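Local coordinates for thymidylate synthase ThyX (Streptomyces cacaoi subsp. asoensis, PDB 4P5A) that methylates UMP and dUMP at the uracil ring as a homotetrameric, FAD-binding member of the ThyX thymidylate synthase family, at the interface of chains A and B. Sequence-based numbering; all coordinates share one arbitrary frame. Chains: chain A/B, Thymidylate synthase ThyX.

Contact 1: the interface of chains A and B. Residues chain A 79, 107, 109, 145, 171-172, 206, 208; chain B 163-164, 166-167.
The 3-10 helix 166-168 of one ThyX subunit inserts B:Leu167 into a pocket of its partner, lined by A:Phe79, A:Tyr107, A:Pro109 and A:Tyr145. Methyl CD1 of B:Leu167 lies over one face of the A:Phe79 ring, offset toward the rim, 3.7 Å from the ring centroid. The other methyl, CD2, turns to CD1 of A:Tyr107 and to CD of A:Pro109. The phenol OH of A:Tyr145 donates to the backbone O of A:Tyr107 at 2.8 Å, which ties two walls of the pocket together.

B:Arg166 lines the 5-bromo-UMP pocket in this structure and is a predicted dUMP-binding residue. CB of A:Phe79 lies over the centre of one face of its guanidinium. NH2 of B:Arg166 donates to the amide oxygen OE1 of A:Gln206 at 2.9 Å, in the guanidinium plane. With CG of A:Gln206 anti to the backbone N (chi1 -175°), the amide reaches tip to tip toward B:Arg166. NE2 of A:Gln206 donates to the backbone O of B:Glu163 at 3.2 Å. NE of B:Arg166 hydrogen-bonds the same O of B:Glu163 at 3.0 Å from the opposite face of the carbonyl plane. The carboxylate of B:Glu163 stacks on the A:Gln206 amide, their planes 9° apart. NE2 of A:Gln206 also donates to OE2 of A:Glu208 at 3.1 Å.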
loop_
_atom_site.group_PDB
_atom_site.type_symbol
_atom_site.label_atom_id
_atom_site.label_comp_id
_atom_site.label_asym_id
_atom_site.label_seq_id
_atom_site.Cartn_x
_atom_site.Cartn_y
_atom_site.Cartn_z
ATOM N N PHE A 79 -11.557 -16.137 -13.683
ATOM C CA PHE A 79 -10.651 -15.341 -14.490
ATOM C C PHE A 79 -10.919 -13.817 -14.334
ATOM O O PHE A 79 -9.975 -13.003 -14.487
ATOM C CB PHE A 79 -10.645 -15.749 -15.999
ATOM C CG PHE A 79 -11.943 -15.410 -16.729
ATOM C CD1 PHE A 79 -13.008 -16.353 -16.743
ATOM C CD2 PHE A 79 -12.060 -14.144 -17.403
ATOM C CE1 PHE A 79 -14.214 -16.017 -17.386
ATOM C CE2 PHE A 79 -13.242 -13.844 -18.064
ATOM C CZ PHE A 79 -14.304 -14.735 -18.032
ATOM N N TYR A 107 -19.340 -19.829 -15.920
ATOM C CA TYR A 107 -19.686 -18.723 -16.781
ATOM C C TYR A 107 -19.482 -19.136 -18.258
ATOM O O TYR A 107 -18.449 -19.735 -18.651
ATOM C CB TYR A 107 -18.756 -17.516 -16.507
ATOM C CG TYR A 107 -18.920 -16.367 -17.475
ATOM C CD1 TYR A 107 -18.053 -16.230 -18.590
ATOM C CD2 TYR A 107 -19.941 -15.455 -17.302
ATOM C CE1 TYR A 107 -18.173 -15.208 -19.508
ATOM C CE2 TYR A 107 -20.110 -14.416 -18.259
ATOM C CZ TYR A 107 -19.231 -14.279 -19.293
ATOM O OH TYR A 107 -19.311 -13.285 -20.217
ATOM N N PRO A 109 -20.185 -16.863 -22.081
ATOM C CA PRO A 109 -20.579 -15.527 -22.542
ATOM C C PRO A 109 -21.948 -15.574 -23.199
ATOM O O PRO A 109 -22.321 -16.650 -23.690
ATOM C CB PRO A 109 -19.493 -15.193 -23.533
ATOM C CG PRO A 109 -18.891 -16.466 -23.970
ATOM C CD PRO A 109 -19.028 -17.421 -22.785
ATOM N N TYR A 145 -16.728 -28.288 -19.073
ATOM C CA TYR A 145 -17.144 -28.050 -17.670
ATOM C C TYR A 145 -17.786 -29.271 -17.083
ATOM O O TYR A 145 -17.601 -29.607 -15.908
ATOM C CB TYR A 145 -18.159 -26.933 -17.560
ATOM C CG TYR A 145 -17.719 -25.579 -18.059
ATOM C CD1 TYR A 145 -16.363 -25.289 -18.328
ATOM C CD2 TYR A 145 -18.671 -24.583 -18.279
ATOM C CE1 TYR A 145 -16.011 -24.014 -18.846
ATOM C CE2 TYR A 145 -18.311 -23.291 -18.806
ATOM C CZ TYR A 145 -17.002 -23.016 -19.017
ATOM O OH TYR A 145 -16.724 -21.746 -19.527
ATOM N N VAL A 171 -11.204 -21.976 -14.965
ATOM C CA VAL A 171 -11.195 -20.555 -14.557
ATOM C C VAL A 171 -12.543 -19.869 -14.790
ATOM O O VAL A 171 -12.740 -18.775 -14.279
ATOM C CB VAL A 171 -10.010 -19.818 -15.202
ATOM C CG1 VAL A 171 -8.597 -20.425 -14.839
ATOM C CG2 VAL A 171 -10.168 -19.698 -16.729
ATOM N N SER A 172 -13.524 -20.530 -15.427
ATOM C CA SER A 172 -14.871 -19.961 -15.576
ATOM C C SER A 172 -15.734 -20.277 -14.379
ATOM O O SER A 172 -16.881 -19.803 -14.313
ATOM C CB SER A 172 -15.540 -20.621 -16.796
ATOM O OG SER A 172 -15.647 -22.076 -16.536
ATOM N N GLN A 206 -10.892 -6.773 -20.388
ATOM C CA GLN A 206 -11.787 -7.824 -20.817
ATOM C C GLN A 206 -13.221 -7.434 -20.536
ATOM O O GLN A 206 -13.530 -6.792 -19.522
ATOM C CB GLN A 206 -11.370 -9.110 -20.133
ATOM C CG GLN A 206 -12.250 -10.277 -20.690
ATOM C CD GLN A 206 -11.556 -11.641 -20.686
ATOM O OE1 GLN A 206 -10.338 -11.771 -20.441
ATOM N NE2 GLN A 206 -12.333 -12.676 -21.102
ATOM N N GLU A 208 -15.783 -8.965 -19.274
ATOM C CA GLU A 208 -16.308 -9.443 -17.983
ATOM C C GLU A 208 -15.943 -8.563 -16.777
ATOM O O GLU A 208 -16.809 -8.193 -15.980
ATOM C CB GLU A 208 -15.981 -10.945 -17.716
ATOM C CG GLU A 208 -16.874 -11.798 -18.741
ATOM C CD GLU A 208 -16.301 -11.939 -20.111
ATOM O OE1 GLU A 208 -17.037 -12.462 -20.983
ATOM O OE2 GLU A 208 -15.135 -11.561 -20.445
ATOM N N GLU B 163 -8.988 -14.839 -25.281
ATOM C CA GLU B 163 -9.501 -14.467 -23.913
ATOM C C GLU B 163 -10.811 -15.214 -23.545
ATOM O O GLU B 163 -11.171 -15.359 -22.346
ATOM C CB GLU B 163 -9.661 -12.925 -23.809
ATOM C CG GLU B 163 -10.855 -12.411 -24.663
ATOM C CD GLU B 163 -11.235 -10.960 -24.343
ATOM O OE1 GLU B 163 -12.396 -10.578 -24.662
ATOM O OE2 GLU B 163 -10.366 -10.184 -23.789
ATOM N N ILE B 164 -11.535 -15.743 -24.557
ATOM C CA ILE B 164 -12.728 -16.467 -24.291
ATOM C C ILE B 164 -12.410 -17.950 -24.360
ATOM O O ILE B 164 -12.959 -18.709 -23.538
ATOM C CB ILE B 164 -13.840 -16.109 -25.331
ATOM C CG1 ILE B 164 -14.401 -14.714 -25.076
ATOM C CG2 ILE B 164 -14.911 -17.220 -25.447
ATOM C CD1 ILE B 164 -15.267 -14.649 -23.795
ATOM N N ARG B 166 -9.864 -19.509 -23.338
ATOM C CA ARG B 166 -9.257 -19.978 -22.080
ATOM C C ARG B 166 -10.211 -20.203 -20.965
ATOM O O ARG B 166 -9.757 -20.717 -19.913
ATOM C CB ARG B 166 -8.136 -19.099 -21.605
ATOM C CG ARG B 166 -8.448 -17.604 -21.429
ATOM C CD ARG B 166 -9.363 -17.355 -20.217
ATOM N NE ARG B 166 -9.397 -15.890 -20.009
ATOM C CZ ARG B 166 -8.477 -15.162 -19.313
ATOM N NH1 ARG B 166 -7.469 -15.759 -18.684
ATOM N NH2 ARG B 166 -8.608 -13.850 -19.330
ATOM N N LEU B 167 -11.490 -19.832 -21.143
ATOM C CA LEU B 167 -12.494 -20.175 -20.150
ATOM C C LEU B 167 -12.530 -21.646 -19.746
ATOM O O LEU B 167 -12.937 -21.966 -18.632
ATOM C CB LEU B 167 -13.858 -19.723 -20.608
ATOM C CG LEU B 167 -14.318 -18.349 -20.113
ATOM C CD1 LEU B 167 -13.221 -17.334 -20.375
ATOM C CD2 LEU B 167 -15.584 -18.044 -21.003
#

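Contact 2: the interface of chains A and B. Residues chain A 115, 133, 136-137, 140; chain B 155, 158, 160-161, 164.
The backbone N of B:Ala161 donates to the backbone O of A:Leu115 at 2.8 Å. This bond pins the loop before helix 162-165 of chain B to a loop of chain A. CB of B:Ala161 also rests near the accepting oxygen. The rest of the contact is mainly apolar. It is part of the subunit interface of the ThyX homotetramer, and helix 131-157 supplies much of chain A's side.

B:Ile160, the residue before B:Ala161 in this loop, packs against helix 131-157 of chain A. Its CG1 branch is anti to the carbonyl carbon (chi1 -62°) and crosses A:Val137 at a slant, CG1 of B:Ile160 lying 3.9 Å from CG2 of A:Val137. At the end of this branch, CD1 of B:Ile160 meets CB of A:Asp133 at 3.9 Å. The two side chains pass each other in opposite directions. Methyl CG2 of B:Ile160 turns toward the backbone O of A:Leu115. The CD2 methyl of A:Leu115 approaches CG2 of B:Ile164.

B:Leu155, near the end of helix 131-157 of chain B, meets one turn of the same helix in chain A. It crosses A:Val137 at about a right angle, and CD2 of B:Leu155 lies 3.7 Å from CA of A:Val137. This methyl also faces A:Ser140 and CG of A:Gln136. The A:Gln136 chain bends at chi2 (36°), bringing its amide back toward its own helix. There the hydroxyl OG of A:Ser140 donates to OE1 of A:Gln136 at 2.8 Å, in the plane of the amide carbonyl.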
loop_
_atom_site.group_PDB
_atom_site.type_symbol
_atom_site.label_atom_id
_atom_site.label_comp_id
_atom_site.label_asym_id
_atom_site.label_seq_id
_atom_site.Cartn_x
_atom_site.Cartn_y
_atom_site.Cartn_z
ATOM N N LEU A 115 -16.983 -12.381 -29.920
ATOM C CA LEU A 115 -16.206 -13.662 -29.815
ATOM C C LEU A 115 -14.921 -13.747 -30.641
ATOM O O LEU A 115 -14.142 -14.680 -30.475
ATOM C CB LEU A 115 -17.080 -14.879 -30.142
ATOM C CG LEU A 115 -18.270 -15.049 -29.158
ATOM C CD1 LEU A 115 -19.164 -16.235 -29.567
ATOM C CD2 LEU A 115 -17.868 -15.147 -27.639
ATOM N N ASP A 133 -20.592 -19.432 -33.975
ATOM C CA ASP A 133 -19.445 -19.177 -33.062
ATOM C C ASP A 133 -19.938 -19.317 -31.659
ATOM O O ASP A 133 -19.300 -20.001 -30.837
ATOM C CB ASP A 133 -18.818 -17.790 -33.251
ATOM C CG ASP A 133 -17.945 -17.704 -34.487
ATOM O OD1 ASP A 133 -17.829 -16.610 -35.051
ATOM O OD2 ASP A 133 -17.380 -18.731 -34.937
ATOM N N GLN A 136 -20.701 -22.897 -30.834
ATOM C CA GLN A 136 -19.504 -23.691 -30.645
ATOM C C GLN A 136 -18.941 -23.443 -29.222
ATOM O O GLN A 136 -18.504 -24.375 -28.553
ATOM C CB GLN A 136 -18.457 -23.290 -31.690
ATOM C CG GLN A 136 -17.167 -24.215 -31.803
ATOM C CD GLN A 136 -17.454 -25.712 -31.592
ATOM O OE1 GLN A 136 -17.253 -26.243 -30.486
ATOM N NE2 GLN A 136 -17.966 -26.388 -32.629
ATOM N N VAL A 137 -18.925 -22.171 -28.832
ATOM C CA VAL A 137 -18.472 -21.816 -27.465
ATOM C C VAL A 137 -19.314 -22.528 -26.461
ATOM O O VAL A 137 -18.758 -23.205 -25.572
ATOM C CB VAL A 137 -18.492 -20.304 -27.255
ATOM C CG1 VAL A 137 -18.537 -19.937 -25.723
ATOM C CG2 VAL A 137 -17.336 -19.698 -27.967
ATOM N N SER A 140 -18.550 -26.464 -26.614
ATOM C CA SER A 140 -17.209 -26.743 -26.056
ATOM C C SER A 140 -17.126 -26.508 -24.545
ATOM O O SER A 140 -16.564 -27.328 -23.781
ATOM C CB SER A 140 -16.187 -25.852 -26.754
ATOM O OG SER A 140 -15.892 -26.363 -28.036
ATOM N N LEU B 155 -11.721 -24.461 -29.914
ATOM C CA LEU B 155 -12.168 -23.070 -29.943
ATOM C C LEU B 155 -11.195 -22.183 -30.680
ATOM O O LEU B 155 -11.646 -21.405 -31.540
ATOM C CB LEU B 155 -12.450 -22.509 -28.547
ATOM C CG LEU B 155 -13.676 -23.182 -27.914
ATOM C CD1 LEU B 155 -13.629 -22.890 -26.336
ATOM C CD2 LEU B 155 -15.057 -22.793 -28.621
ATOM N N SER B 158 -11.288 -22.767 -34.379
ATOM C CA SER B 158 -12.506 -22.187 -34.900
ATOM C C SER B 158 -12.447 -20.627 -35.073
ATOM O O SER B 158 -13.338 -20.021 -35.682
ATOM C CB SER B 158 -13.616 -22.627 -33.951
ATOM O OG SER B 158 -14.834 -22.022 -34.231
ATOM N N ILE B 160 -12.134 -18.539 -32.334
ATOM C CA ILE B 160 -12.647 -17.849 -31.137
ATOM C C ILE B 160 -11.435 -17.140 -30.479
ATOM O O ILE B 160 -10.359 -17.732 -30.403
ATOM C CB ILE B 160 -13.274 -18.835 -30.109
ATOM C CG1 ILE B 160 -14.498 -19.588 -30.660
ATOM C CG2 ILE B 160 -13.661 -18.145 -28.777
ATOM C CD1 ILE B 160 -15.507 -18.630 -31.341
ATOM N N ALA B 161 -11.673 -15.909 -29.951
ATOM C CA ALA B 161 -10.610 -15.100 -29.348
ATOM C C ALA B 161 -9.992 -15.841 -28.157
ATOM O O ALA B 161 -10.692 -16.436 -27.309
ATOM C CB ALA B 161 -11.179 -13.780 -28.882
ATOM N N ILE B 164 -11.535 -15.743 -24.557
ATOM C CA ILE B 164 -12.728 -16.467 -24.291
ATOM C C ILE B 164 -12.410 -17.950 -24.360
ATOM O O ILE B 164 -12.959 -18.709 -23.538
ATOM C CB ILE B 164 -13.840 -16.109 -25.331
ATOM C CG1 ILE B 164 -14.401 -14.714 -25.076
ATOM C CG2 ILE B 164 -14.911 -17.220 -25.447
ATOM C CD1 ILE B 164 -15.267 -14.649 -23.795
#

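Contact 3: the interface of chains A and B. Residues chain A 143, 147-148, 150-151, 154; chain B 143-144, 147.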
loop_
_atom_site.group_PDB
_atom_site.type_symbol
_atom_site.label_atom_id
_atom_site.label_comp_id
_atom_site.label_asym_id
_atom_site.label_seq_id
_atom_site.Cartn_x
_atom_site.Cartn_y
_atom_site.Cartn_z
ATOM N N ARG A 143 -19.078 -29.288 -22.597
ATOM C CA ARG A 143 -18.412 -30.602 -22.529
ATOM C C ARG A 143 -17.266 -30.519 -21.464
ATOM O O ARG A 143 -17.053 -31.412 -20.633
ATOM C CB ARG A 143 -17.773 -30.866 -23.893
ATOM C CG ARG A 143 -17.011 -32.188 -23.971
ATOM C CD ARG A 143 -18.062 -33.222 -24.260
ATOM N NE ARG A 143 -17.690 -34.500 -23.642
ATOM C CZ ARG A 143 -18.145 -34.933 -22.458
ATOM N NH1 ARG A 143 -19.000 -34.205 -21.717
ATOM N NH2 ARG A 143 -17.748 -36.113 -22.027
ATOM N N VAL A 147 -17.152 -32.421 -17.836
ATOM C CA VAL A 147 -16.108 -33.378 -17.479
ATOM C C VAL A 147 -15.358 -32.907 -16.208
ATOM O O VAL A 147 -15.139 -33.686 -15.257
ATOM C CB VAL A 147 -15.162 -33.619 -18.612
ATOM C CG1 VAL A 147 -13.914 -34.370 -18.115
ATOM C CG2 VAL A 147 -15.935 -34.441 -19.688
ATOM N N ALA A 148 -14.991 -31.624 -16.220
ATOM C CA ALA A 148 -14.301 -31.093 -14.989
ATOM C C ALA A 148 -15.141 -31.350 -13.705
ATOM O O ALA A 148 -14.612 -31.777 -12.639
ATOM C CB ALA A 148 -13.984 -29.558 -15.166
ATOM N N GLU A 150 -17.583 -33.496 -13.114
ATOM C CA GLU A 150 -17.687 -34.938 -12.873
ATOM C C GLU A 150 -16.440 -35.492 -12.210
ATOM O O GLU A 150 -16.572 -36.233 -11.192
ATOM C CB GLU A 150 -17.888 -35.644 -14.210
ATOM C CG GLU A 150 -17.883 -37.188 -14.121
ATOM C CD GLU A 150 -17.917 -37.785 -15.568
ATOM O OE1 GLU A 150 -18.487 -37.150 -16.523
ATOM O OE2 GLU A 150 -17.310 -38.825 -15.770
ATOM N N GLU A 151 -15.237 -35.075 -12.654
ATOM C CA GLU A 151 -14.018 -35.522 -12.022
ATOM C C GLU A 151 -13.838 -34.845 -10.625
ATOM O O GLU A 151 -13.339 -35.489 -9.723
ATOM C CB GLU A 151 -12.781 -35.165 -12.843
ATOM C CG GLU A 151 -12.789 -35.900 -14.207
ATOM C CD GLU A 151 -12.832 -37.476 -14.047
ATOM O OE1 GLU A 151 -12.586 -38.080 -12.934
ATOM O OE2 GLU A 151 -13.169 -38.099 -15.087
ATOM N N ARG A 154 -15.951 -36.751 -8.374
ATOM C CA ARG A 154 -15.449 -38.126 -8.195
ATOM C C ARG A 154 -14.319 -38.144 -7.161
ATOM O O ARG A 154 -14.242 -38.998 -6.263
ATOM C CB ARG A 154 -14.967 -38.689 -9.546
ATOM C CG ARG A 154 -14.773 -40.184 -9.520
ATOM C CD ARG A 154 -13.924 -40.663 -10.683
ATOM N NE ARG A 154 -14.249 -40.178 -12.051
ATOM C CZ ARG A 154 -15.278 -40.536 -12.827
ATOM N NH1 ARG A 154 -16.195 -41.445 -12.443
ATOM N NH2 ARG A 154 -15.375 -39.996 -14.041
ATOM N N ARG B 143 -7.828 -36.936 -17.278
ATOM C CA ARG B 143 -8.975 -36.975 -18.160
ATOM C C ARG B 143 -9.568 -35.553 -18.305
ATOM O O ARG B 143 -9.919 -35.078 -19.407
ATOM C CB ARG B 143 -10.027 -37.916 -17.560
ATOM C CG ARG B 143 -11.101 -38.361 -18.507
ATOM C CD ARG B 143 -12.295 -37.557 -18.317
ATOM N NE ARG B 143 -13.463 -37.928 -19.112
ATOM C CZ ARG B 143 -14.647 -38.192 -18.601
ATOM N NH1 ARG B 143 -14.822 -38.220 -17.275
ATOM N NH2 ARG B 143 -15.672 -38.457 -19.423
ATOM N N ALA B 144 -9.708 -34.899 -17.183
ATOM C CA ALA B 144 -10.268 -33.503 -17.226
ATOM C C ALA B 144 -9.351 -32.576 -18.020
ATOM O O ALA B 144 -9.863 -31.778 -18.814
ATOM C CB ALA B 144 -10.428 -33.052 -15.878
ATOM N N VAL B 147 -9.640 -33.158 -21.901
ATOM C CA VAL B 147 -10.833 -32.620 -22.513
ATOM C C VAL B 147 -10.791 -31.086 -22.516
ATOM O O VAL B 147 -11.073 -30.481 -23.534
ATOM C CB VAL B 147 -12.055 -33.056 -21.719
ATOM C CG1 VAL B 147 -13.363 -32.277 -22.069
ATOM C CG2 VAL B 147 -12.252 -34.573 -21.971
HETATM O O HOH W 1 -17.611 -40.188 -18.294
#
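B:Arg143 starts with CG anti to the backbone N (chi1 -164°) and bends at chi2 (-99°), which carries its guanidinium across the interface to A:Glu150 and A:Glu151. NH1 forms salt bridges with both. NH1 of B:Arg143 donates to OE2 of A:Glu151 at 2.7 Å and to OE2 of A:Glu150 at 3.0 Å. Both oxygens lie in the guanidinium plane, but the carboxylates are turned steeply against it. A:Glu151 is met on its anti side, and A:Glu150 from above its carboxylate plane. The other terminal nitrogen, NH2 of B:Arg143, reaches OE2 of A:Glu150 through water 1.

A:Arg154 holds the two acids from within chain A. It grips A:Glu151 side-on, with NE of A:Arg154 donating to OE1 of A:Glu151 at 2.8 Å and NH2 to OE2 at 3.1 Å. NH2 of A:Arg154 also donates to OE2 of A:Glu150 at 2.8 Å. Each OE2 thus accepts from one arginine of each chain, which may offset the charge of the paired acids.

CG1 of A:Val147 lies over one face of the B:Arg143 guanidinium, toward its rim, and 3.6 Å from CD of B:Arg143. It also packs on CA of B:Ala144. All these residues belong to the long helix 131-157, which meets its copy from the other subunit along the two-fold ThyX interface.

Contact 1 and contact 2 are neighbours, their C-alpha centres about 11 Å apart. They share B:Ile164. The centre of contact 3 lies about 17 Å from that of contact 1 and 20 Å from that of contact 2. Helix 131-157 of chain A runs through all three, and the same helix of chain B enters contacts 2 and 3. From the predicted active-site A:Arg193 to the contact centre is about 13 Å for contact 1 and 29 Å for contact 3. Each contact has a two-fold twin. Through B:Arg166, a nucleotide-pocket residue, contact 1 may link assembly to the substrate site. Contact 3 joins the two helices farther away and may chiefly serve assembly.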